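Local coordinates for chromosome replication initiation inhibitor protein (Agrobacterium tumefaciens, PDB 3FD3) that probably acts as a LysR-family DNA-binding transcription regulator, of which this chain is the C-terminal part with the substrate-binding domain, at residues N9-G14 with L73-T78; D135-A140 with G148-Q153; A156-L159 with R163-E166. All coordinates share one frame; numbering follows the deposited sequence. Where two conformers were deposited one is given.

Contacts 1 and 2 are buried and contact 3 lies at the surface, its centre about 17 Å from the centre of the chain. All three reach the six-stranded mixed sheet. Strand 66-79, used in contact 1, is a neighbour of strand 148-151 of contact 2 and of strand 165-181 of contact 3. Helix 152-161 begins in contact 2 and supplies contact 3. The chemistry differs with place. Contact 1 rests on one short tyrosine-carboxylate hydrogen bond. Contact 2 is packing beside a bound calcium ion. Contact 3 combines backbone bonds, a histidine-arginine pair and water bridges. Thr-78 and Asn-150 join contacts 1 and 2; His-76 and Glu-166 join contacts 1 and 3.

Contact 1: N9-G14 with L73-T78; sequences NADSLG and LRYHAT
Tyr-75 and Asp-11 carry the polar part of this contact. The phenol OH of Tyr-75 donates a hydrogen bond of 2.6 Å to OD2 of Asp-11. It meets that oxygen on its anti side, 29° out of the carboxylate plane. From the ring's point of view, OD2 lies at the edge, in plane. The two side chains cross at about a right angle, and the carboxylate and ring planes stand 68° apart. The same edge approach brings OD2 of Asp-11 within 3.3 Å of CE2 of Tyr-75. The other carboxylate oxygen, OD1, is hydrogen-bonded to the hydroxyl of Thr-134. Each oxygen of Asp-11 thus has a protein partner, which restricts rotation of the carboxylate.

The apolar part is small. CD2 of Leu-73 lies 3.9 Å from CB of Asp-11. The CG of Leu-73 is anti to the backbone N (chi1 -174°), with the CD2 methyl reaching the foot of the aspartate. Leu-73 and Tyr-75, two residues apart on strand 66-79, both reach Asp-11.

Further bonds hold the short helix 10-13. Asn-9 sits at its N-cap position. OG of Ser-12 donates to OD1 of Asn-9 at 2.7 Å. The backbone O of Asn-9 accepts from N of Leu-13 at 3.1 Å. The backbone N of Ala-10 is bonded to Asp-38.

A 1,2-ethanediol molecule, probably from the crystallisation liquor, lies close to Asp-11. The contact places the short helix 10-13, which follows strand 3-8, against the long strand 66-79, near the centre of the chain. This placement is consistent with the cleft region of the periplasmic-binding-protein-like fold, in which long strands link two alpha/beta subdomains.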
loop_
_atom_site.group_PDB
_atom_site.type_symbol
_atom_site.label_atom_id
_atom_site.label_comp_id
_atom_site.label_asym_id
_atom_site.label_seq_id
_atom_site.Cartn_x
_atom_site.Cartn_y
_atom_site.Cartn_z
ATOM N N ASN A 9 -6.423 -2.654 -9.245
ATOM C CA ASN A 9 -6.072 -3.595 -8.209
ATOM C C ASN A 9 -4.846 -3.084 -7.456
ATOM O O ASN A 9 -4.045 -2.321 -8.001
ATOM C CB ASN A 9 -5.834 -5.019 -8.782
ATOM C CG ASN A 9 -4.700 -5.083 -9.868
ATOM O OD1 ASN A 9 -4.489 -4.160 -10.632
ATOM N ND2 ASN A 9 -4.066 -6.236 -9.986
ATOM N N ALA A 10 -4.675 -3.526 -6.213
ATOM C CA ALA A 10 -3.533 -3.077 -5.408
ATOM C C ALA A 10 -2.200 -3.422 -6.043
ATOM O O ALA A 10 -1.234 -2.660 -5.958
ATOM C CB ALA A 10 -3.590 -3.682 -3.973
ATOM N N ASP A 11 -2.109 -4.616 -6.621
ATOM C CA ASP A 11 -0.819 -5.068 -7.157
ATOM C C ASP A 11 -0.378 -4.208 -8.363
ATOM O O ASP A 11 0.809 -3.949 -8.518
ATOM C CB ASP A 11 -0.860 -6.551 -7.508
ATOM C CG ASP A 11 -0.953 -7.446 -6.277
ATOM O OD1 ASP A 11 -0.447 -7.050 -5.199
ATOM O OD2 ASP A 11 -1.538 -8.554 -6.375
ATOM N N SER A 12 -1.312 -3.726 -9.180
ATOM C CA SER A 12 -0.933 -2.758 -10.231
ATOM C C SER A 12 -0.557 -1.401 -9.650
ATOM O O SER A 12 0.403 -0.759 -10.132
ATOM C CB SER A 12 -2.027 -2.618 -11.290
ATOM O OG SER A 12 -2.179 -3.816 -12.033
ATOM N N LEU A 13 -1.290 -0.938 -8.639
ATOM C CA LEU A 13 -0.926 0.337 -7.971
ATOM C C LEU A 13 0.472 0.232 -7.356
ATOM O O LEU A 13 1.226 1.203 -7.326
ATOM C CB LEU A 13 -1.958 0.735 -6.907
ATOM C CG LEU A 13 -1.738 2.078 -6.216
ATOM C CD1 LEU A 13 -1.728 3.184 -7.276
ATOM C CD2 LEU A 13 -2.834 2.281 -5.177
ATOM N N GLY A 14 0.830 -0.940 -6.841
ATOM C CA GLY A 14 2.132 -1.123 -6.238
ATOM C C GLY A 14 3.276 -1.282 -7.222
ATOM O O GLY A 14 4.434 -1.329 -6.780
ATOM N N LEU A 73 0.573 -10.015 -15.543
ATOM C CA LEU A 73 1.279 -9.713 -14.291
ATOM C C LEU A 73 1.737 -11.059 -13.714
ATOM O O LEU A 73 0.913 -11.939 -13.404
ATOM C CB LEU A 73 0.373 -8.970 -13.322
ATOM C CG LEU A 73 1.054 -8.482 -12.029
ATOM C CD1 LEU A 73 2.269 -7.628 -12.357
ATOM C CD2 LEU A 73 0.077 -7.750 -11.152
ATOM N N ARG A 74 3.050 -11.255 -13.682
ATOM C CA ARG A 74 3.625 -12.528 -13.224
ATOM C C ARG A 74 4.007 -12.406 -11.779
ATOM O O ARG A 74 4.611 -11.403 -11.368
ATOM C CB ARG A 74 4.850 -12.913 -14.047
ATOM C CG ARG A 74 5.635 -14.065 -13.463
ATOM C CD ARG A 74 6.536 -14.715 -14.485
ATOM N NE ARG A 74 5.778 -15.462 -15.475
ATOM C CZ ARG A 74 6.310 -16.190 -16.452
ATOM N NH1 ARG A 74 7.628 -16.279 -16.594
ATOM N NH2 ARG A 74 5.523 -16.840 -17.293
ATOM N N TYR A 75 3.639 -13.435 -11.009
ATOM C CA TYR A 75 3.939 -13.508 -9.595
ATOM C C TYR A 75 4.841 -14.691 -9.306
ATOM O O TYR A 75 4.782 -15.707 -10.002
ATOM C CB TYR A 75 2.660 -13.727 -8.808
ATOM C CG TYR A 75 1.638 -12.603 -8.781
ATOM C CD1 TYR A 75 0.813 -12.369 -9.872
ATOM C CD2 TYR A 75 1.429 -11.855 -7.649
ATOM C CE1 TYR A 75 -0.149 -11.392 -9.848
ATOM C CE2 TYR A 75 0.478 -10.866 -7.619
ATOM C CZ TYR A 75 -0.326 -10.639 -8.729
ATOM O OH TYR A 75 -1.314 -9.673 -8.689
ATOM N N HIS A 76 5.668 -14.555 -8.272
ATOM C CA HIS A 76 6.494 -15.669 -7.800
ATOM C C HIS A 76 6.204 -15.915 -6.316
ATOM O O HIS A 76 6.052 -14.962 -5.538
ATOM C CB HIS A 76 7.984 -15.375 -7.992
ATOM C CG HIS A 76 8.400 -15.264 -9.429
ATOM N ND1 HIS A 76 8.710 -16.355 -10.210
ATOM C CD2 HIS A 76 8.530 -14.181 -10.229
ATOM C CE1 HIS A 76 9.019 -15.949 -11.427
ATOM N NE2 HIS A 76 8.931 -14.633 -11.466
ATOM N N ALA A 77 6.123 -17.189 -5.947
ATOM C CA ALA A 77 5.935 -17.594 -4.556
ATOM C C ALA A 77 7.308 -17.525 -3.886
ATOM O O ALA A 77 8.215 -18.264 -4.253
ATOM C CB ALA A 77 5.358 -19.013 -4.483
ATOM N N THR A 78 7.456 -16.617 -2.927
ATOM C CA THR A 78 8.758 -16.251 -2.392
ATOM C C THR A 78 8.770 -16.206 -0.858
ATOM O O THR A 78 7.763 -15.941 -0.192
ATOM C CB THR A 78 9.236 -14.870 -2.893
ATOM O OG1 THR A 78 8.233 -13.892 -2.584
ATOM C CG2 THR A 78 9.569 -14.883 -4.390
#

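Contact 2: D135-A140 with G148-Q153; sequences DGFVKA and GLNPVQ. With CA (calcium ion), chain B.
The ring of Phe-137 has OD1 of Asn-150 at its edge, in plane. A calcium ion lies above one side of the ring plane, displaced outward past the CD2-CE2 bond, 3.3 Å from CE2 of Phe-137. The ring and the amide of Asn-150 are steeply turned, with planes 78° apart. CA of Gly-148 and the backbone O of Leu-149 approach the ring at a slant. That carbonyl oxygen of Leu-149 is 3.5 Å from CD2 of Phe-137. Gly-148 has no side chain, and its CA comes to 4.1 Å from CE2 of the phenylalanine.

The calcium ion is bound by the backbone O of Leu-149 at 2.4 Å. Two waters and one atom from elsewhere in the structure also bind it. The Leu-149 oxygen thus binds the metal while lying against the aromatic ring. Phe-137 has an unusual chi1 of -114°, well away from a staggered position, and with this torsion the ring lies along Gly-148 and Leu-149.

OD1 of Asn-150 is also 3.4 Å from CB of Phe-137. CG2 of Val-138 packs beside the same oxygen at 3.7 Å. The amide nitrogen of Asn-150 is hydrogen-bonded to Thr-78 and Ser-141. These two bonds fix the amide's rotation and direct OD1 toward the helix.

Helix 135-140 and strand 148-151 approach to 8.7 Å between axes, at 120° between their directions. The helix covers this strand at the border of the mixed sheet within the chain. Strand 66-79 runs antiparallel along the strand's inner side, and helix 111-120 packs on both Phe-137 and Leu-149.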
loop_
_atom_site.group_PDB
_atom_site.type_symbol
_atom_site.label_atom_id
_atom_site.label_comp_id
_atom_site.label_asym_id
_atom_site.label_seq_id
_atom_site.Cartn_x
_atom_site.Cartn_y
_atom_site.Cartn_z
ATOM N N ASP A 135 2.830 -3.781 -0.856
ATOM C CA ASP A 135 4.158 -3.449 -0.347
ATOM C C ASP A 135 4.417 -4.201 0.968
ATOM O O ASP A 135 5.534 -4.679 1.218
ATOM C CB ASP A 135 4.328 -1.934 -0.202
ATOM C CG ASP A 135 3.076 -1.225 0.375
ATOM O OD1 ASP A 135 1.932 -1.266 -0.227
ATOM O OD2 ASP A 135 3.262 -0.595 1.441
ATOM N N GLY A 136 3.384 -4.325 1.795
ATOM C CA GLY A 136 3.486 -5.087 3.046
ATOM C C GLY A 136 3.844 -6.542 2.797
ATOM O O GLY A 136 4.678 -7.121 3.519
ATOM N N PHE A 137 3.231 -7.143 1.786
ATOM C CA PHE A 137 3.550 -8.536 1.404
ATOM C C PHE A 137 5.059 -8.695 1.162
ATOM O O PHE A 137 5.669 -9.645 1.637
ATOM C CB PHE A 137 2.834 -8.966 0.108
ATOM C CG PHE A 137 1.800 -10.042 0.272
ATOM C CD1 PHE A 137 0.668 -9.838 1.024
ATOM C CD2 PHE A 137 1.921 -11.239 -0.434
ATOM C CE1 PHE A 137 -0.319 -10.833 1.136
ATOM C CE2 PHE A 137 0.955 -12.222 -0.319
ATOM C CZ PHE A 137 -0.192 -11.999 0.458
ATOM N N VAL A 138 5.649 -7.774 0.405
ATOM C CA VAL A 138 7.063 -7.861 0.102
ATOM C C VAL A 138 7.872 -7.709 1.387
ATOM O O VAL A 138 8.780 -8.479 1.664
ATOM C CB VAL A 138 7.511 -6.840 -0.911
ATOM C CG1 VAL A 138 9.063 -6.896 -1.096
ATOM C CG2 VAL A 138 6.776 -7.100 -2.247
ATOM N N LYS A 139 7.525 -6.716 2.195
ATOM C CA LYS A 139 8.252 -6.518 3.453
ATOM C C LYS A 139 8.168 -7.732 4.373
ATOM O O LYS A 139 9.166 -8.127 4.987
ATOM C CB LYS A 139 7.720 -5.305 4.204
ATOM C CG LYS A 139 8.053 -3.989 3.622
ATOM C CD LYS A 139 7.781 -2.861 4.657
ATOM C CE LYS A 139 7.948 -1.485 4.041
ATOM N NZ LYS A 139 7.217 -1.378 2.728
ATOM N N ALA A 140 6.984 -8.330 4.465
ATOM C CA ALA A 140 6.778 -9.501 5.321
ATOM C C ALA A 140 7.575 -10.689 4.804
ATOM O O ALA A 140 8.112 -11.476 5.576
ATOM C CB ALA A 140 5.308 -9.846 5.354
ATOM N N GLY A 148 4.578 -15.976 0.257
ATOM C CA GLY A 148 3.418 -15.551 -0.498
ATOM C C GLY A 148 3.759 -15.216 -1.925
ATOM O O GLY A 148 4.929 -15.217 -2.309
ATOM N N LEU A 149 2.709 -14.953 -2.707
ATOM C CA LEU A 149 2.875 -14.605 -4.116
ATOM C C LEU A 149 3.068 -13.101 -4.250
ATOM O O LEU A 149 2.241 -12.305 -3.780
ATOM C CB LEU A 149 1.677 -15.077 -4.926
ATOM C CG LEU A 149 1.660 -16.553 -5.365
ATOM C CD1 LEU A 149 2.675 -16.815 -6.461
ATOM C CD2 LEU A 149 1.946 -17.501 -4.173
ATOM N N ASN A 150 4.180 -12.707 -4.854
ATOM C CA ASN A 150 4.503 -11.315 -5.056
ATOM C C ASN A 150 4.742 -11.036 -6.537
ATOM O O ASN A 150 5.378 -11.853 -7.234
ATOM C CB ASN A 150 5.779 -10.962 -4.295
ATOM C CG ASN A 150 5.597 -11.014 -2.815
ATOM O OD1 ASN A 150 4.862 -10.210 -2.263
ATOM N ND2 ASN A 150 6.275 -11.964 -2.148
ATOM N N PRO A 151 4.277 -9.895 -7.026
ATOM C CA PRO A 151 4.593 -9.543 -8.414
ATOM C C PRO A 151 6.107 -9.492 -8.692
ATOM O O PRO A 151 6.882 -8.987 -7.852
ATOM C CB PRO A 151 3.981 -8.150 -8.566
ATOM C CG PRO A 151 2.981 -8.028 -7.497
ATOM C CD PRO A 151 3.456 -8.857 -6.365
ATOM N N VAL A 152 6.509 -9.997 -9.859
ATOM C CA VAL A 152 7.910 -10.096 -10.238
ATOM C C VAL A 152 8.625 -8.744 -10.174
ATOM O O VAL A 152 9.803 -8.687 -9.784
ATOM C CB VAL A 152 8.092 -10.718 -11.668
ATOM C CG1 VAL A 152 7.416 -9.873 -12.767
ATOM C CG2 VAL A 152 9.580 -10.949 -11.958
ATOM N N GLN A 153 7.906 -7.673 -10.493
ATOM C CA GLN A 153 8.506 -6.332 -10.530
ATOM C C GLN A 153 9.027 -5.935 -9.144
ATOM O O GLN A 153 9.986 -5.175 -9.031
ATOM C CB GLN A 153 7.500 -5.274 -11.009
ATOM C CG GLN A 153 7.015 -5.419 -12.432
ATOM C CD GLN A 153 5.943 -6.477 -12.649
ATOM O OE1 GLN A 153 5.409 -7.018 -11.705
ATOM N NE2 GLN A 153 5.622 -6.764 -13.940
HETATM CA CA CA B . 0.152 -11.166 -3.367
HETATM O O HOH W 1 0.948 -8.921 -3.717
HETATM O O HOH W 2 -1.175 -12.979 -2.935
#

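Contact 3: A156-L159 with R163-E166; sequences AEHL and RLVE
His-158 and Arg-163 begin this contact at the backbone, where the chain leaves helix 152-161. The carbonyl O of His-158 takes two backbone donors. N of Leu-164 is 3.3 Å from His-158 O and its N-H points almost straight at it, but from 71° above the carbonyl plane. N of Arg-163 makes a weak, bent bond to the same oxygen. Farther along, water 4 donates to the backbone O of Leu-159 and to that of Leu-164, at 2.6 Å each. It bridges the helix to the chain entering strand 165-181.

Among the side chains, NE of Arg-163 donates to ND1 of His-158 at 2.9 Å, with an angle of 169°. The bond lies in the plane of both groups, yet the imidazole and guanidinium planes are 89° apart. The arginine chain bends at its third torsion, and this bend brings NE to the edge of the imidazole. Water 3 donates to OE1 of Glu-157 at 2.8 Å and accepts a weak bond from NH2 of Arg-163. It also sits above one face of the imidazole, toward the rim.

The apolar contacts are few. CD1 of Leu-164 lies 3.9 Å from CB of His-158. CD2 of Leu-159 lies 4.0 Å from CB of Leu-164. Leu-142 of helix 134-142 covers His-158, Arg-163 and Leu-164. The segments form the helix-to-strand turn of a beta-alpha-beta crossover, in which strands 148-151 and 165-181 run parallel to each other, with antiparallel strand 66-79 between them.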
loop_
_atom_site.group_PDB
_atom_site.type_symbol
_atom_site.label_atom_id
_atom_site.label_comp_id
_atom_site.label_asym_id
_atom_site.label_seq_id
_atom_site.Cartn_x
_atom_site.Cartn_y
_atom_site.Cartn_z
ATOM N N ALA A 156 12.121 -9.100 -8.211
ATOM C CA ALA A 156 13.199 -9.531 -9.114
ATOM C C ALA A 156 14.585 -9.240 -8.553
ATOM O O ALA A 156 15.464 -10.125 -8.571
ATOM C CB ALA A 156 13.047 -8.877 -10.483
ATOM N N GLU A 157 14.797 -8.021 -8.054
ATOM C CA GLU A 157 16.116 -7.668 -7.520
ATOM C C GLU A 157 16.417 -8.448 -6.241
ATOM O O GLU A 157 17.550 -8.880 -6.028
ATOM C CB GLU A 157 16.248 -6.182 -7.224
ATOM C CG GLU A 157 16.326 -5.283 -8.402
ATOM C CD GLU A 157 16.141 -3.815 -8.005
ATOM O OE1 GLU A 157 16.317 -3.477 -6.798
ATOM O OE2 GLU A 157 15.819 -2.998 -8.897
ATOM N N HIS A 158 15.398 -8.642 -5.405
ATOM C CA HIS A 158 15.588 -9.411 -4.172
ATOM C C HIS A 158 15.984 -10.851 -4.463
ATOM O O HIS A 158 16.858 -11.409 -3.785
ATOM C CB HIS A 158 14.330 -9.370 -3.298
ATOM C CG HIS A 158 14.026 -8.003 -2.763
ATOM N ND1 HIS A 158 14.959 -7.243 -2.085
ATOM C CD2 HIS A 158 12.890 -7.269 -2.794
ATOM C CE1 HIS A 158 14.412 -6.089 -1.747
ATOM N NE2 HIS A 158 13.160 -6.074 -2.182
ATOM N N LEU A 159 15.350 -11.439 -5.479
ATOM C CA LEU A 159 15.659 -12.794 -5.938
ATOM C C LEU A 159 17.089 -12.887 -6.446
ATOM O O LEU A 159 17.830 -13.809 -6.077
ATOM C CB LEU A 159 14.670 -13.260 -7.012
ATOM C CG LEU A 159 13.263 -13.603 -6.501
ATOM C CD1 LEU A 159 12.284 -13.772 -7.661
ATOM C CD2 LEU A 159 13.247 -14.861 -5.585
ATOM N N ARG A 163 18.027 -12.228 -1.260
ATOM C CA ARG A 163 17.253 -11.780 -0.097
ATOM C C ARG A 163 15.892 -12.473 -0.048
ATOM O O ARG A 163 15.263 -12.570 1.010
ATOM C CB ARG A 163 17.069 -10.266 -0.124
ATOM C CG ARG A 163 18.332 -9.460 0.155
ATOM C CD ARG A 163 18.063 -7.958 0.149
ATOM N NE ARG A 163 17.692 -7.451 -1.174
ATOM C CZ ARG A 163 18.526 -6.960 -2.096
ATOM N NH1 ARG A 163 19.848 -6.933 -1.899
ATOM N NH2 ARG A 163 18.030 -6.518 -3.253
ATOM N N LEU A 164 15.420 -12.893 -1.215
ATOM C CA LEU A 164 14.298 -13.799 -1.328
ATOM C C LEU A 164 14.709 -14.986 -2.189
ATOM O O LEU A 164 15.658 -14.898 -2.977
ATOM C CB LEU A 164 13.075 -13.116 -1.937
ATOM C CG LEU A 164 12.408 -11.999 -1.133
ATOM C CD1 LEU A 164 11.296 -11.314 -1.941
ATOM C CD2 LEU A 164 11.836 -12.540 0.210
ATOM N N VAL A 165 14.008 -16.098 -2.027
ATOM C CA VAL A 165 14.161 -17.213 -2.924
ATOM C C VAL A 165 12.773 -17.710 -3.264
ATOM O O VAL A 165 11.810 -17.486 -2.520
ATOM C CB VAL A 165 14.979 -18.340 -2.306
ATOM C CG1 VAL A 165 16.426 -17.885 -2.064
ATOM C CG2 VAL A 165 14.320 -18.829 -1.022
ATOM N N GLU A 166 12.684 -18.377 -4.405
ATOM C CA GLU A 166 11.431 -18.967 -4.860
ATOM C C GLU A 166 11.231 -20.281 -4.131
ATOM O O GLU A 166 12.167 -21.084 -4.055
ATOM C CB GLU A 166 11.468 -19.258 -6.347
ATOM C CG GLU A 166 11.023 -18.149 -7.205
ATOM C CD GLU A 166 10.855 -18.585 -8.678
ATOM O OE1 GLU A 166 9.700 -18.745 -9.184
ATOM O OE2 GLU A 166 11.893 -18.787 -9.312
HETATM O O HOH W 3 15.687 -4.636 -4.336
HETATM O O HOH W 4 17.122 -16.014 -4.814
#